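Local coordinates for (R)-specific secondary-alkylsulfatase (Pseudomonas sp., PDB 2YHE), which hydrolyses (R)-secondary-alkyl sulfates with strict inversion of configuration, giving (S)-alcohols and sulfate, as a zinc-dependent homodimer of the metallo-beta-lactamase superfamily, at residues S208-H213 and A292-N297; N218-T223 and F553-I558; T548-F553 and L592-G597; M570-V575 and I583-R588; K602-V607 and G639-E644. One frame throughout, in Å; residues are numbered along the deposited sequence.

Contact 1. Residues S208-H213 and A292-N297; sequences SGFMEH and APSDMN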
# COMPACT_ATOMS: atom_id res chain seq x y z
N SER A 208 3.23 8.55 17.84
CA SER A 208 3.56 7.13 17.88
C SER A 208 4.22 6.68 16.56
O SER A 208 3.80 7.09 15.49
CB SER A 208 2.29 6.31 18.13
OG SER A 208 2.54 4.91 18.22
N GLY A 209 5.26 5.86 16.67
CA GLY A 209 5.99 5.29 15.54
C GLY A 209 6.88 6.23 14.74
O GLY A 209 7.30 5.86 13.64
N PHE A 210 7.19 7.43 15.29
CA PHE A 210 8.00 8.46 14.64
C PHE A 210 9.31 7.97 13.93
O PHE A 210 9.42 8.07 12.72
CB PHE A 210 8.23 9.70 15.55
CG PHE A 210 9.02 10.79 14.86
CD1 PHE A 210 8.38 11.73 14.06
CD2 PHE A 210 10.41 10.83 14.94
CE1 PHE A 210 9.12 12.70 13.37
CE2 PHE A 210 11.15 11.78 14.23
CZ PHE A 210 10.50 12.70 13.44
N MET A 211 10.29 7.50 14.69
CA MET A 211 11.58 7.05 14.16
C MET A 211 11.46 5.97 13.11
O MET A 211 12.06 6.09 12.05
CB MET A 211 12.53 6.62 15.27
CG MET A 211 13.09 7.78 16.07
SD MET A 211 14.04 8.99 15.12
CE MET A 211 15.52 8.03 14.72
N GLU A 212 10.68 4.91 13.41
CA GLU A 212 10.49 3.78 12.51
C GLU A 212 10.12 4.25 11.11
O GLU A 212 10.76 3.86 10.13
CB GLU A 212 9.41 2.84 13.08
CG GLU A 212 9.31 1.53 12.32
CD GLU A 212 7.95 0.88 12.39
OE1 GLU A 212 7.28 1.00 13.45
OE2 GLU A 212 7.55 0.23 11.39
N HIS A 213 9.12 5.15 11.05
CA HIS A 213 8.58 5.71 9.82
C HIS A 213 9.43 6.76 9.19
O HIS A 213 9.52 6.79 7.96
CB HIS A 213 7.12 6.14 10.03
CG HIS A 213 6.22 4.97 10.20
ND1 HIS A 213 5.50 4.78 11.36
CD2 HIS A 213 5.97 3.93 9.36
CE1 HIS A 213 4.83 3.66 11.19
NE2 HIS A 213 5.06 3.12 9.99
N ALA A 292 0.68 11.17 7.06
CA ALA A 292 1.97 10.53 7.29
C ALA A 292 1.70 9.32 8.21
O ALA A 292 0.71 9.35 8.97
CB ALA A 292 2.95 11.53 7.95
N PRO A 293 2.53 8.26 8.16
CA PRO A 293 2.28 7.10 9.05
C PRO A 293 2.29 7.47 10.54
O PRO A 293 1.44 6.98 11.29
CB PRO A 293 3.39 6.12 8.66
CG PRO A 293 3.87 6.55 7.33
CD PRO A 293 3.72 8.04 7.32
N SER A 294 3.22 8.35 10.96
CA SER A 294 3.33 8.89 12.33
C SER A 294 2.90 10.34 12.17
O SER A 294 3.59 11.11 11.48
CB SER A 294 4.76 8.79 12.83
OG SER A 294 4.92 9.49 14.06
N ASP A 295 1.72 10.69 12.68
CA ASP A 295 1.12 12.01 12.47
C ASP A 295 0.14 12.42 13.57
O ASP A 295 -0.50 11.56 14.17
CB ASP A 295 0.39 11.98 11.11
CG ASP A 295 -0.26 13.23 10.60
OD1 ASP A 295 0.15 14.34 11.03
OD2 ASP A 295 -1.15 13.12 9.72
N MET A 296 0.01 13.74 13.83
CA MET A 296 -0.91 14.24 14.86
C MET A 296 -1.26 15.73 14.69
O MET A 296 -0.47 16.50 14.13
CB MET A 296 -0.37 13.98 16.31
CG MET A 296 0.87 14.77 16.67
SD MET A 296 1.53 14.30 18.26
CE MET A 296 3.06 15.19 18.34
N ASN A 297 -2.43 16.14 15.23
CA ASN A 297 -2.83 17.54 15.28
C ASN A 297 -2.47 18.11 16.65
O ASN A 297 -2.34 17.35 17.62
CB ASN A 297 -4.32 17.68 15.02
CG ASN A 297 -4.69 17.48 13.58
OD1 ASN A 297 -3.88 17.72 12.68
ND2 ASN A 297 -5.91 17.03 13.35
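Pro293 sets its CB over the centre of the His213 imidazole face, its own ring slanted to it. The contact is a CH-pi one: Pro293 CB sits 3.4 Å from the ring centroid and only 11° off the ring normal, so a single methylene is centred over the face, while Pro293 CG trails toward His213 CD2 at 3.9 Å. On the opposite face, nearer the rim, comes the carboxylate carbon of Glu212. The ring is steered by chi1 of -69°, which sets CG beside the backbone N and keeps ND1 close to the start of the helix. There His213 ND1 makes a weak bond to Gly209 O, 3.1 Å away, and this probably limits rotation of the imidazole. Gly209 is the N-cap residue.

Ser294 buries still more surface, beside that helix start. Its CB packs against Gly209 C at 3.8 Å, and its OG lies 3.0 Å from Ser208 O, within hydrogen-bonding range; Pro207 O is a weaker alternative for the same proton. The hydroxyl also lies at the edge of the Phe210 ring, near its plane.

The loop 292-295 follows the zinc ligand Glu291, and the Pro293 side chain is about 5 Å from that of His181, another zinc ligand. In this metallo-beta-lactamase domain the contact joins the N-terminal end of helix 210-220, just after strand 203-207 of one sheet, to the loop leading into strand 296-300 of the other.

Contact 2. Residues N218-T223 and F553-I558; sequences NILAGT and FDLLAI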
# COMPACT_ATOMS: atom_id res chain seq x y z
N ASN A 218 12.69 8.09 4.70
CA ASN A 218 13.78 8.99 4.39
C ASN A 218 15.15 8.35 4.28
O ASN A 218 16.02 8.95 3.66
CB ASN A 218 13.77 10.16 5.38
CG ASN A 218 12.43 10.85 5.46
OD1 ASN A 218 12.03 11.64 4.59
ND2 ASN A 218 11.67 10.53 6.48
N ILE A 219 15.35 7.16 4.88
CA ILE A 219 16.66 6.50 4.88
C ILE A 219 16.69 5.19 4.12
O ILE A 219 17.50 5.06 3.20
CB ILE A 219 17.32 6.47 6.31
CG1 ILE A 219 17.75 7.91 6.73
CG2 ILE A 219 18.52 5.51 6.41
CD1 ILE A 219 17.48 8.25 8.12
N LEU A 220 15.84 4.23 4.51
CA LEU A 220 15.78 2.89 3.89
C LEU A 220 15.43 2.92 2.42
O LEU A 220 16.13 2.29 1.62
CB LEU A 220 14.87 1.93 4.68
CG LEU A 220 15.18 1.73 6.19
CD1 LEU A 220 14.30 0.63 6.77
CD2 LEU A 220 16.63 1.41 6.44
N ALA A 221 14.41 3.71 2.04
CA ALA A 221 14.02 3.94 0.63
C ALA A 221 14.54 5.34 0.22
O ALA A 221 14.05 5.95 -0.74
CB ALA A 221 12.51 3.85 0.50
N GLY A 222 15.55 5.82 0.96
CA GLY A 222 16.17 7.14 0.90
C GLY A 222 16.61 7.67 -0.44
O GLY A 222 16.23 8.79 -0.82
N THR A 223 17.45 6.90 -1.14
CA THR A 223 18.01 7.31 -2.43
C THR A 223 16.93 7.48 -3.50
O THR A 223 16.87 8.54 -4.14
CB THR A 223 19.35 6.58 -2.74
OG1 THR A 223 19.49 6.13 -4.08
CG2 THR A 223 19.76 5.52 -1.68
N PHE A 553 21.84 -1.57 10.81
CA PHE A 553 21.97 -2.89 10.19
C PHE A 553 20.85 -3.17 9.18
O PHE A 553 21.06 -3.92 8.21
CB PHE A 553 22.15 -4.01 11.23
CG PHE A 553 23.50 -3.97 11.94
CD1 PHE A 553 24.68 -4.15 11.23
CD2 PHE A 553 23.57 -3.75 13.31
CE1 PHE A 553 25.92 -4.07 11.87
CE2 PHE A 553 24.82 -3.69 13.96
CZ PHE A 553 25.98 -3.85 13.23
N ASP A 554 19.68 -2.50 9.36
CA ASP A 554 18.56 -2.59 8.41
C ASP A 554 18.97 -1.95 7.07
O ASP A 554 18.68 -2.50 6.01
CB ASP A 554 17.28 -1.95 8.97
CG ASP A 554 16.53 -2.80 9.96
OD1 ASP A 554 16.86 -4.01 10.09
OD2 ASP A 554 15.57 -2.28 10.57
N LEU A 555 19.72 -0.85 7.14
CA LEU A 555 20.28 -0.17 5.98
C LEU A 555 21.36 -1.05 5.34
O LEU A 555 21.40 -1.17 4.12
CB LEU A 555 20.89 1.16 6.42
CG LEU A 555 20.64 2.39 5.56
CD1 LEU A 555 21.57 3.48 6.00
CD2 LEU A 555 20.91 2.15 4.05
N LEU A 556 22.23 -1.67 6.15
CA LEU A 556 23.26 -2.55 5.59
C LEU A 556 22.64 -3.75 4.85
O LEU A 556 23.12 -4.13 3.79
CB LEU A 556 24.28 -3.01 6.64
CG LEU A 556 25.20 -1.96 7.29
CD1 LEU A 556 26.38 -2.63 7.90
CD2 LEU A 556 25.71 -0.90 6.30
N ALA A 557 21.52 -4.28 5.38
CA ALA A 557 20.75 -5.37 4.75
C ALA A 557 20.28 -4.96 3.35
O ALA A 557 20.23 -5.80 2.45
CB ALA A 557 19.56 -5.72 5.61
N ILE A 558 19.95 -3.65 3.15
CA ILE A 558 19.53 -3.11 1.88
C ILE A 558 20.74 -2.95 0.98
O ILE A 558 20.69 -3.36 -0.18
CB ILE A 558 18.70 -1.79 2.08
CG1 ILE A 558 17.34 -2.12 2.75
CG2 ILE A 558 18.47 -1.02 0.74
CD1 ILE A 558 16.72 -1.04 3.52
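Leu220 reaches across to helix 549-559 by conformation more than by position: its CB bond runs past the partner helix, but the branch beyond CG turns to it. With chi1 at -55° its CG is swung beside the backbone N, and the CD2 branch arrives 3.9 Å from Leu555 N, over the backbone between Asp554 and Leu555. The same leucine meets Ile558, whose CB points toward the end of helix 210-220. Ile558 holds CG1 anti to its carbonyl carbon, and the chain runs on nearly extended (chi2 154°), which delivers CD1 to Leu220 CB at 3.7 Å and to Leu220 CD2 at 3.8 Å. The two side chains run at about a right angle, so one methyl touches both the root and a branch of the leucine.

A second crossing at about a right angle involves Ile219, which turns its CG2 methyl to Leu555 CD1, 3.7 Å away; the end of the side chain leads away, and Ile219 also touches Met543 and Leu547. Ile219 CG2 and Leu220 CD2 approach Leu555 from neighbouring directions, the first at CD1 and CG, the second near CG.

Here the catalytic metallo-beta-lactamase domain meets the C-terminal domain, with the second subunit in reach: Asp554 forms a salt bridge with its Lys331, and the carbonyls of Leu220 and Ile558 accept from its Asn388 and Asn385. The contact between the two segments is apolar, so it probably rests mainly on packing and desolvation, while much of the polar bonding nearby goes to the second subunit, though Asp554 OD1 also takes a weak bond from Gln594.

Contact 3. Residues T548-F553 and L592-G597; sequences TPDMFF and LTQRVG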
# COMPACT_ATOMS: atom_id res chain seq x y z
N THR A 548 19.80 4.02 15.31
CA THR A 548 20.12 3.02 16.34
C THR A 548 20.92 1.90 15.63
O THR A 548 20.77 1.77 14.41
CB THR A 548 18.82 2.40 16.93
OG1 THR A 548 18.21 1.54 15.98
CG2 THR A 548 17.82 3.42 17.38
N PRO A 549 21.70 1.04 16.35
CA PRO A 549 22.40 -0.06 15.64
C PRO A 549 21.44 -0.91 14.81
O PRO A 549 21.76 -1.23 13.66
CB PRO A 549 23.07 -0.85 16.77
CG PRO A 549 23.24 0.15 17.86
CD PRO A 549 22.01 1.02 17.79
N ASP A 550 20.23 -1.21 15.37
CA ASP A 550 19.18 -1.98 14.66
C ASP A 550 18.88 -1.31 13.32
O ASP A 550 19.03 -1.97 12.30
CB ASP A 550 17.90 -2.11 15.53
CG ASP A 550 16.63 -2.54 14.82
OD1 ASP A 550 16.44 -3.76 14.64
OD2 ASP A 550 15.78 -1.67 14.52
N MET A 551 18.56 0.01 13.31
CA MET A 551 18.27 0.81 12.10
C MET A 551 19.43 0.77 11.15
O MET A 551 19.24 0.54 9.94
CB MET A 551 17.94 2.27 12.44
CG MET A 551 16.60 2.43 13.12
SD MET A 551 16.46 4.05 13.90
CE MET A 551 15.05 3.79 14.86
N PHE A 552 20.63 0.95 11.69
CA PHE A 552 21.86 0.93 10.91
C PHE A 552 22.04 -0.41 10.13
O PHE A 552 22.34 -0.37 8.94
CB PHE A 552 23.06 1.24 11.83
CG PHE A 552 24.40 1.08 11.14
CD1 PHE A 552 24.91 2.11 10.36
CD2 PHE A 552 25.10 -0.13 11.21
CE1 PHE A 552 26.13 1.94 9.70
CE2 PHE A 552 26.31 -0.29 10.54
CZ PHE A 552 26.82 0.74 9.81
N PHE A 553 21.84 -1.57 10.81
CA PHE A 553 21.97 -2.89 10.19
C PHE A 553 20.85 -3.17 9.18
O PHE A 553 21.06 -3.92 8.21
CB PHE A 553 22.15 -4.01 11.23
CG PHE A 553 23.50 -3.97 11.94
CD1 PHE A 553 24.68 -4.15 11.23
CD2 PHE A 553 23.57 -3.75 13.31
CE1 PHE A 553 25.92 -4.07 11.87
CE2 PHE A 553 24.82 -3.69 13.96
CZ PHE A 553 25.98 -3.85 13.23
N LEU A 592 20.86 -10.74 4.67
CA LEU A 592 21.28 -10.22 5.96
C LEU A 592 20.11 -9.99 6.89
O LEU A 592 19.19 -9.23 6.59
CB LEU A 592 22.10 -8.93 5.79
CG LEU A 592 22.97 -8.51 6.98
CD1 LEU A 592 24.09 -9.53 7.27
CD2 LEU A 592 23.54 -7.15 6.76
N THR A 593 20.15 -10.69 8.01
CA THR A 593 19.16 -10.58 9.10
C THR A 593 19.90 -10.35 10.44
O THR A 593 21.09 -10.70 10.58
CB THR A 593 18.20 -11.78 9.13
OG1 THR A 593 18.94 -12.98 9.35
CG2 THR A 593 17.36 -11.88 7.87
N GLN A 594 19.21 -9.74 11.39
CA GLN A 594 19.80 -9.42 12.70
C GLN A 594 18.86 -9.74 13.83
O GLN A 594 17.64 -9.76 13.65
CB GLN A 594 20.20 -7.93 12.77
CG GLN A 594 19.18 -6.97 12.16
CD GLN A 594 19.27 -5.58 12.68
OE1 GLN A 594 19.72 -5.34 13.81
NE2 GLN A 594 18.76 -4.64 11.90
N ARG A 595 19.44 -9.99 15.01
CA ARG A 595 18.70 -10.24 16.25
C ARG A 595 19.21 -9.27 17.28
O ARG A 595 20.40 -9.21 17.54
CB ARG A 595 18.84 -11.71 16.75
CG ARG A 595 18.12 -12.70 15.86
CD ARG A 595 18.07 -14.06 16.49
NE ARG A 595 17.47 -15.04 15.59
CZ ARG A 595 17.21 -16.30 15.93
NH1 ARG A 595 17.49 -16.74 17.15
NH2 ARG A 595 16.67 -17.13 15.05
N VAL A 596 18.31 -8.45 17.82
CA VAL A 596 18.64 -7.45 18.83
C VAL A 596 18.54 -8.11 20.21
O VAL A 596 17.61 -8.89 20.47
CB VAL A 596 17.75 -6.19 18.71
CG1 VAL A 596 18.22 -5.09 19.67
CG2 VAL A 596 17.70 -5.66 17.27
N GLY A 597 19.51 -7.81 21.07
CA GLY A 597 19.56 -8.33 22.44
C GLY A 597 20.11 -9.73 22.61
O GLY A 597 20.14 -10.24 23.73
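Gln594 gains its reach to Asp550 from two settings in succession: chi1 of 42° places CG between the backbone N and the carbonyl carbon, and the chain then runs extended, carrying the amide off the strand and up to the helix. There Gln594 NE2 donates to the backbone oxygen Asp550 O, at 2.7 Å and nearly straight (161° at the hydrogen). The acceptor lies close to the amide plane of the glutamine, whereas the donor is tilted somewhat out of the carbonyl plane of Asp550. A second, weak bond from NE2 to Asp554 OD1 engages the same amide nitrogen, so two successive levels of one helix hold it.

The flat amide also packs. Phe553 CB rests 3.5 Å from Gln594 NE2, and the amide stands steeply against the phenyl plane, with Gln594 OE1 coming obliquely toward the ring at 4.2 Å from Phe553 CD2. Two residues on, on the same side of the strand, Val596 turns its CG2 methyl to the Asp550 side chain; Asp550 was modelled in two conformers, so that methyl-to-carboxylate contact is less certain. At the other end Leu592 CD2 approaches Phe553 O at 4.3 Å.

The helix begins in a capping box: Met551 N donates to Thr548 OG1 at 3.1 Å, and Thr548 N returns a weak bond to Met551 SD. Helix 549-559 and strand 591-596 run almost exactly antiparallel here, 172° apart, with axes 9.4 Å from each other. The strand is an edge strand of the C-terminal domain's sheet, bordered by strand 581-588; Phe552 and Phe553 touch helix 611-618, and Arg595 forms a salt bridge with Asp338 of the second subunit.

Contact 4. Residues M570-V575 and I583-R588; sequences MTLNWV and IALTLR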
# COMPACT_ATOMS: atom_id res chain seq x y z
N MET A 570 28.17 -16.17 6.89
CA MET A 570 28.92 -15.83 8.09
C MET A 570 27.99 -15.28 9.17
O MET A 570 26.86 -14.89 8.88
CB MET A 570 30.05 -14.82 7.78
CG MET A 570 29.53 -13.48 7.29
SD MET A 570 30.83 -12.28 7.02
CE MET A 570 31.30 -12.71 5.40
N THR A 571 28.49 -15.27 10.40
CA THR A 571 27.80 -14.76 11.57
C THR A 571 28.74 -13.77 12.24
O THR A 571 29.92 -14.05 12.43
CB THR A 571 27.34 -15.95 12.42
OG1 THR A 571 26.10 -16.35 11.87
CG2 THR A 571 27.16 -15.62 13.82
N LEU A 572 28.23 -12.59 12.54
CA LEU A 572 29.00 -11.54 13.18
C LEU A 572 28.24 -11.06 14.41
O LEU A 572 27.07 -10.69 14.30
CB LEU A 572 29.22 -10.34 12.23
CG LEU A 572 29.85 -10.59 10.86
CD1 LEU A 572 28.77 -10.76 9.79
CD2 LEU A 572 30.71 -9.44 10.45
N ASN A 573 28.89 -11.09 15.57
CA ASN A 573 28.29 -10.59 16.81
C ASN A 573 28.77 -9.19 17.03
O ASN A 573 29.91 -8.87 16.67
CB ASN A 573 28.65 -11.46 18.01
CG ASN A 573 27.79 -12.68 18.17
OD1 ASN A 573 26.76 -12.87 17.52
ND2 ASN A 573 28.23 -13.55 19.06
N TRP A 574 27.90 -8.32 17.54
CA TRP A 574 28.23 -6.93 17.76
C TRP A 574 27.83 -6.57 19.16
O TRP A 574 26.68 -6.80 19.57
CB TRP A 574 27.51 -6.01 16.76
CG TRP A 574 27.79 -6.31 15.33
CD1 TRP A 574 27.23 -7.29 14.57
CD2 TRP A 574 28.69 -5.60 14.49
NE1 TRP A 574 27.77 -7.28 13.31
CE2 TRP A 574 28.64 -6.22 13.21
CE3 TRP A 574 29.50 -4.47 14.66
CZ2 TRP A 574 29.38 -5.75 12.11
CZ3 TRP A 574 30.24 -4.00 13.58
CH2 TRP A 574 30.17 -4.63 12.32
N VAL A 575 28.79 -6.03 19.91
CA VAL A 575 28.56 -5.60 21.29
C VAL A 575 28.89 -4.13 21.43
O VAL A 575 30.03 -3.74 21.19
CB VAL A 575 29.14 -6.55 22.39
CG1 VAL A 575 30.44 -7.21 21.96
CG2 VAL A 575 29.23 -5.89 23.75
N ILE A 583 23.98 -7.23 19.22
CA ILE A 583 23.33 -7.55 17.97
C ILE A 583 24.00 -8.77 17.31
O ILE A 583 25.21 -8.76 17.07
CB ILE A 583 23.07 -6.35 17.01
CG1 ILE A 583 21.95 -5.44 17.54
CG2 ILE A 583 22.70 -6.84 15.59
CD1 ILE A 583 21.64 -4.22 16.69
N ALA A 584 23.20 -9.82 17.01
CA ALA A 584 23.67 -11.02 16.33
C ALA A 584 23.31 -10.88 14.85
O ALA A 584 22.13 -10.89 14.49
CB ALA A 584 23.03 -12.26 16.95
N LEU A 585 24.32 -10.66 14.01
CA LEU A 585 24.15 -10.50 12.57
C LEU A 585 24.34 -11.82 11.90
O LEU A 585 25.31 -12.51 12.18
CB LEU A 585 25.21 -9.55 12.00
CG LEU A 585 24.83 -8.14 11.60
CD1 LEU A 585 25.77 -7.65 10.50
CD2 LEU A 585 23.40 -8.05 11.10
N THR A 586 23.45 -12.18 10.99
CA THR A 586 23.58 -13.42 10.23
C THR A 586 23.43 -13.18 8.74
O THR A 586 22.44 -12.58 8.30
CB THR A 586 22.87 -14.66 10.86
OG1 THR A 586 22.25 -15.46 9.85
CG2 THR A 586 21.83 -14.32 11.87
N LEU A 587 24.44 -13.60 7.99
CA LEU A 587 24.46 -13.54 6.54
C LEU A 587 24.33 -14.98 6.01
O LEU A 587 25.22 -15.81 6.24
CB LEU A 587 25.74 -12.87 6.03
CG LEU A 587 25.94 -12.85 4.50
CD1 LEU A 587 24.83 -12.06 3.81
CD2 LEU A 587 27.30 -12.29 4.16
N ARG A 588 23.19 -15.28 5.37
CA ARG A 588 22.89 -16.61 4.84
C ARG A 588 22.25 -16.49 3.48
O ARG A 588 21.26 -15.76 3.34
CB ARG A 588 21.95 -17.35 5.82
CG ARG A 588 22.09 -18.85 5.81
CD ARG A 588 21.26 -19.48 6.92
NE ARG A 588 19.89 -19.66 6.49
CZ ARG A 588 19.27 -20.82 6.38
NH1 ARG A 588 19.90 -21.95 6.73
NH2 ARG A 588 18.01 -20.88 5.97
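Leu585 is the bump in this strand pair, and it packs against the NE1 side of the Trp574 indole. The match is diagonal: the indole does not lie against Ile583, its partner in register, but leans toward Leu585, the next residue of that strand on the same face, so that Leu585 CG and CD1 both meet Trp574 NE1 at 3.5 Å, obliquely to the ring. The lean follows from chi1 of -58°, which sets the tryptophan CG beside its own backbone N. Ile583 contributes its carbonyl instead, Ile583 O lying in the indole plane, 3.5 Å from Trp574 CD1, while the tip of its side chain leads away. Leu572, in register with Leu585, brings its CB 4.1 Å from Leu585 CB.

The frame is a beta hairpin in the five-stranded sheet of the SCP2-like C-terminal domain, with 570-576 the middle strand and 581-588 beside it. Met570 with Leu587, Leu572 with Leu585 and Trp574 with Ile583 are hydrogen-bonded pairs, each joined by two N-H to O bonds, and their side chains share the face that carries helix 639-647 and Phe553, whose ring meets the indole.

At the far end of that face Met570 passes Leu587, its CG equally close, 4.0 Å, to Leu587 CB and CD2; the thioether then bends at chi3. The other face carries Thr571, Thr586, Asn573 and Ala584. The two threonines stand side by side, pointing the same way, with Thr571 OG1 3.8 Å from Thr586 CB. Asn573 tilts its OD1 over Ala584, 3.8 Å from Ala584 CB, while its ND2 donates to Asn600 O. Beyond the last pair Arg588 forms salt bridges with Asp371 and Asp374 of the second subunit.

Contact 5. Residues K602-V607 and G639-E644; sequences KADVTV and GKKLGE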
# COMPACT_ATOMS: atom_id res chain seq x y z
N LYS A 602 28.28 -19.51 18.27
CA LYS A 602 29.22 -20.00 17.27
C LYS A 602 29.56 -18.95 16.20
O LYS A 602 30.00 -19.32 15.10
CB LYS A 602 28.70 -21.32 16.67
CG LYS A 602 28.51 -22.44 17.71
CD LYS A 602 27.96 -23.73 17.12
CE LYS A 602 28.19 -24.90 18.07
NZ LYS A 602 27.94 -26.22 17.44
N ALA A 603 29.42 -17.64 16.54
CA ALA A 603 29.74 -16.51 15.66
C ALA A 603 31.14 -16.58 15.10
O ALA A 603 32.10 -16.87 15.84
CB ALA A 603 29.56 -15.20 16.40
N ASP A 604 31.28 -16.34 13.80
CA ASP A 604 32.57 -16.33 13.12
C ASP A 604 33.49 -15.22 13.67
O ASP A 604 34.72 -15.38 13.69
CB ASP A 604 32.37 -16.18 11.60
CG ASP A 604 31.77 -17.40 10.94
OD1 ASP A 604 32.47 -18.43 10.83
OD2 ASP A 604 30.59 -17.32 10.51
N VAL A 605 32.90 -14.10 14.13
CA VAL A 605 33.59 -12.94 14.71
C VAL A 605 32.66 -12.19 15.69
O VAL A 605 31.44 -12.18 15.50
CB VAL A 605 34.21 -12.01 13.61
CG1 VAL A 605 33.16 -11.40 12.69
CG2 VAL A 605 35.10 -10.92 14.21
N THR A 606 33.26 -11.57 16.73
CA THR A 606 32.57 -10.72 17.70
C THR A 606 33.24 -9.35 17.69
O THR A 606 34.45 -9.26 17.90
CB THR A 606 32.48 -11.39 19.08
OG1 THR A 606 31.86 -12.67 18.93
CG2 THR A 606 31.68 -10.54 20.08
N VAL A 607 32.47 -8.29 17.38
CA VAL A 607 32.95 -6.90 17.27
C VAL A 607 32.51 -6.07 18.47
O VAL A 607 31.31 -5.92 18.72
CB VAL A 607 32.53 -6.23 15.93
CG1 VAL A 607 33.35 -4.98 15.67
CG2 VAL A 607 32.64 -7.21 14.75
N GLY A 639 38.70 -11.91 12.08
CA GLY A 639 38.65 -10.51 11.69
C GLY A 639 38.60 -10.28 10.19
O GLY A 639 38.16 -9.21 9.75
N LYS A 640 39.06 -11.30 9.39
CA LYS A 640 39.05 -11.28 7.93
C LYS A 640 37.60 -11.18 7.45
O LYS A 640 37.28 -10.43 6.51
CB LYS A 640 39.65 -12.56 7.34
CG LYS A 640 41.16 -12.55 7.18
CD LYS A 640 41.71 -13.88 6.59
CE LYS A 640 41.51 -15.16 7.39
NZ LYS A 640 41.66 -14.96 8.87
N LYS A 641 36.73 -11.96 8.12
CA LYS A 641 35.30 -12.07 7.88
C LYS A 641 34.60 -10.71 8.01
O LYS A 641 33.74 -10.39 7.19
CB LYS A 641 34.71 -13.13 8.81
CG LYS A 641 33.94 -14.22 8.11
CD LYS A 641 34.77 -15.33 7.50
CE LYS A 641 34.16 -16.65 7.91
NZ LYS A 641 34.50 -17.74 6.98
N LEU A 642 34.99 -9.89 9.01
CA LEU A 642 34.44 -8.54 9.19
C LEU A 642 34.80 -7.64 7.99
O LEU A 642 33.96 -6.86 7.51
CB LEU A 642 34.92 -7.90 10.51
CG LEU A 642 34.46 -6.45 10.76
CD1 LEU A 642 32.96 -6.36 10.98
CD2 LEU A 642 35.15 -5.86 11.94
N GLY A 643 36.03 -7.77 7.53
CA GLY A 643 36.52 -7.03 6.38
C GLY A 643 35.81 -7.44 5.12
O GLY A 643 35.45 -6.57 4.31
N GLU A 644 35.56 -8.77 4.95
CA GLU A 644 34.85 -9.25 3.77
C GLU A 644 33.38 -8.84 3.77
O GLU A 644 32.84 -8.49 2.72
CB GLU A 644 35.15 -10.71 3.38
CG GLU A 644 34.58 -11.79 4.29
CD GLU A 644 35.00 -13.20 3.95
OE1 GLU A 644 36.19 -13.54 4.17
OE2 GLU A 644 34.13 -13.99 3.48
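Helix-on-sheet packing in the SCP2-like C-terminal domain brings Val605 and Val607 of strand 605-609 against Leu642 of helix 639-647. Val607 and Leu642 meet tip to tip: the CG2 methyl of the valine faces the fork of the leucine, 3.9 Å from Leu642 CD1 and 4.0 Å from Leu642 CD2. Leu642 gets there by holding its CG anti to the backbone N (chi1 177°), which puts CG toward the strand. Two residues earlier, Val605 brings CG1 4.5 Å from Leu642 CB and packs at Gly639, with Val605 CG2 4.3 Å from Gly639 N; the glycine adds backbone alone.

Nearby, Lys641 bends so that its CE lies 3.8 Å from Asp604 OD1. The ammonium NZ stays 4.4 Å from that oxygen, too far for a salt bridge, although the opposite charges probably attract. Asp604 OD2 accepts from Thr571 N.

Strand and helix axes cross at -72°, 8.2 Å apart. The helix comes soon after edge strand 634-637, whose Leu635 touches Val605, Val607 and Leu642, and on the other side of strand 605-609 lies strand 570-576, whose Trp574 also meets Leu642.

From the N terminus, contact 1 closes a loop of 78 residues within the metallo-beta-lactamase domain. Contact 2 starts inside that loop, on the same helix 210-220, and crosses it, spanning 329 residues to tie this domain to helix 549-559. Contact 3 begins slightly earlier on that helix, so contacts 2 and 3 also cross and share Phe553; Met551 further touches Met211 of contact 1. Nested within the loop of contact 3 is the hairpin of contact 4, whose strand 581-588 adjoins strand 591-596. Contact 5 follows in series, yet its strand 605-609 lies beside strand 570-576 of contact 4. Contacts 3, 4 and 5 thus link four of the sheet's five strands with helices 549-559 and 639-647.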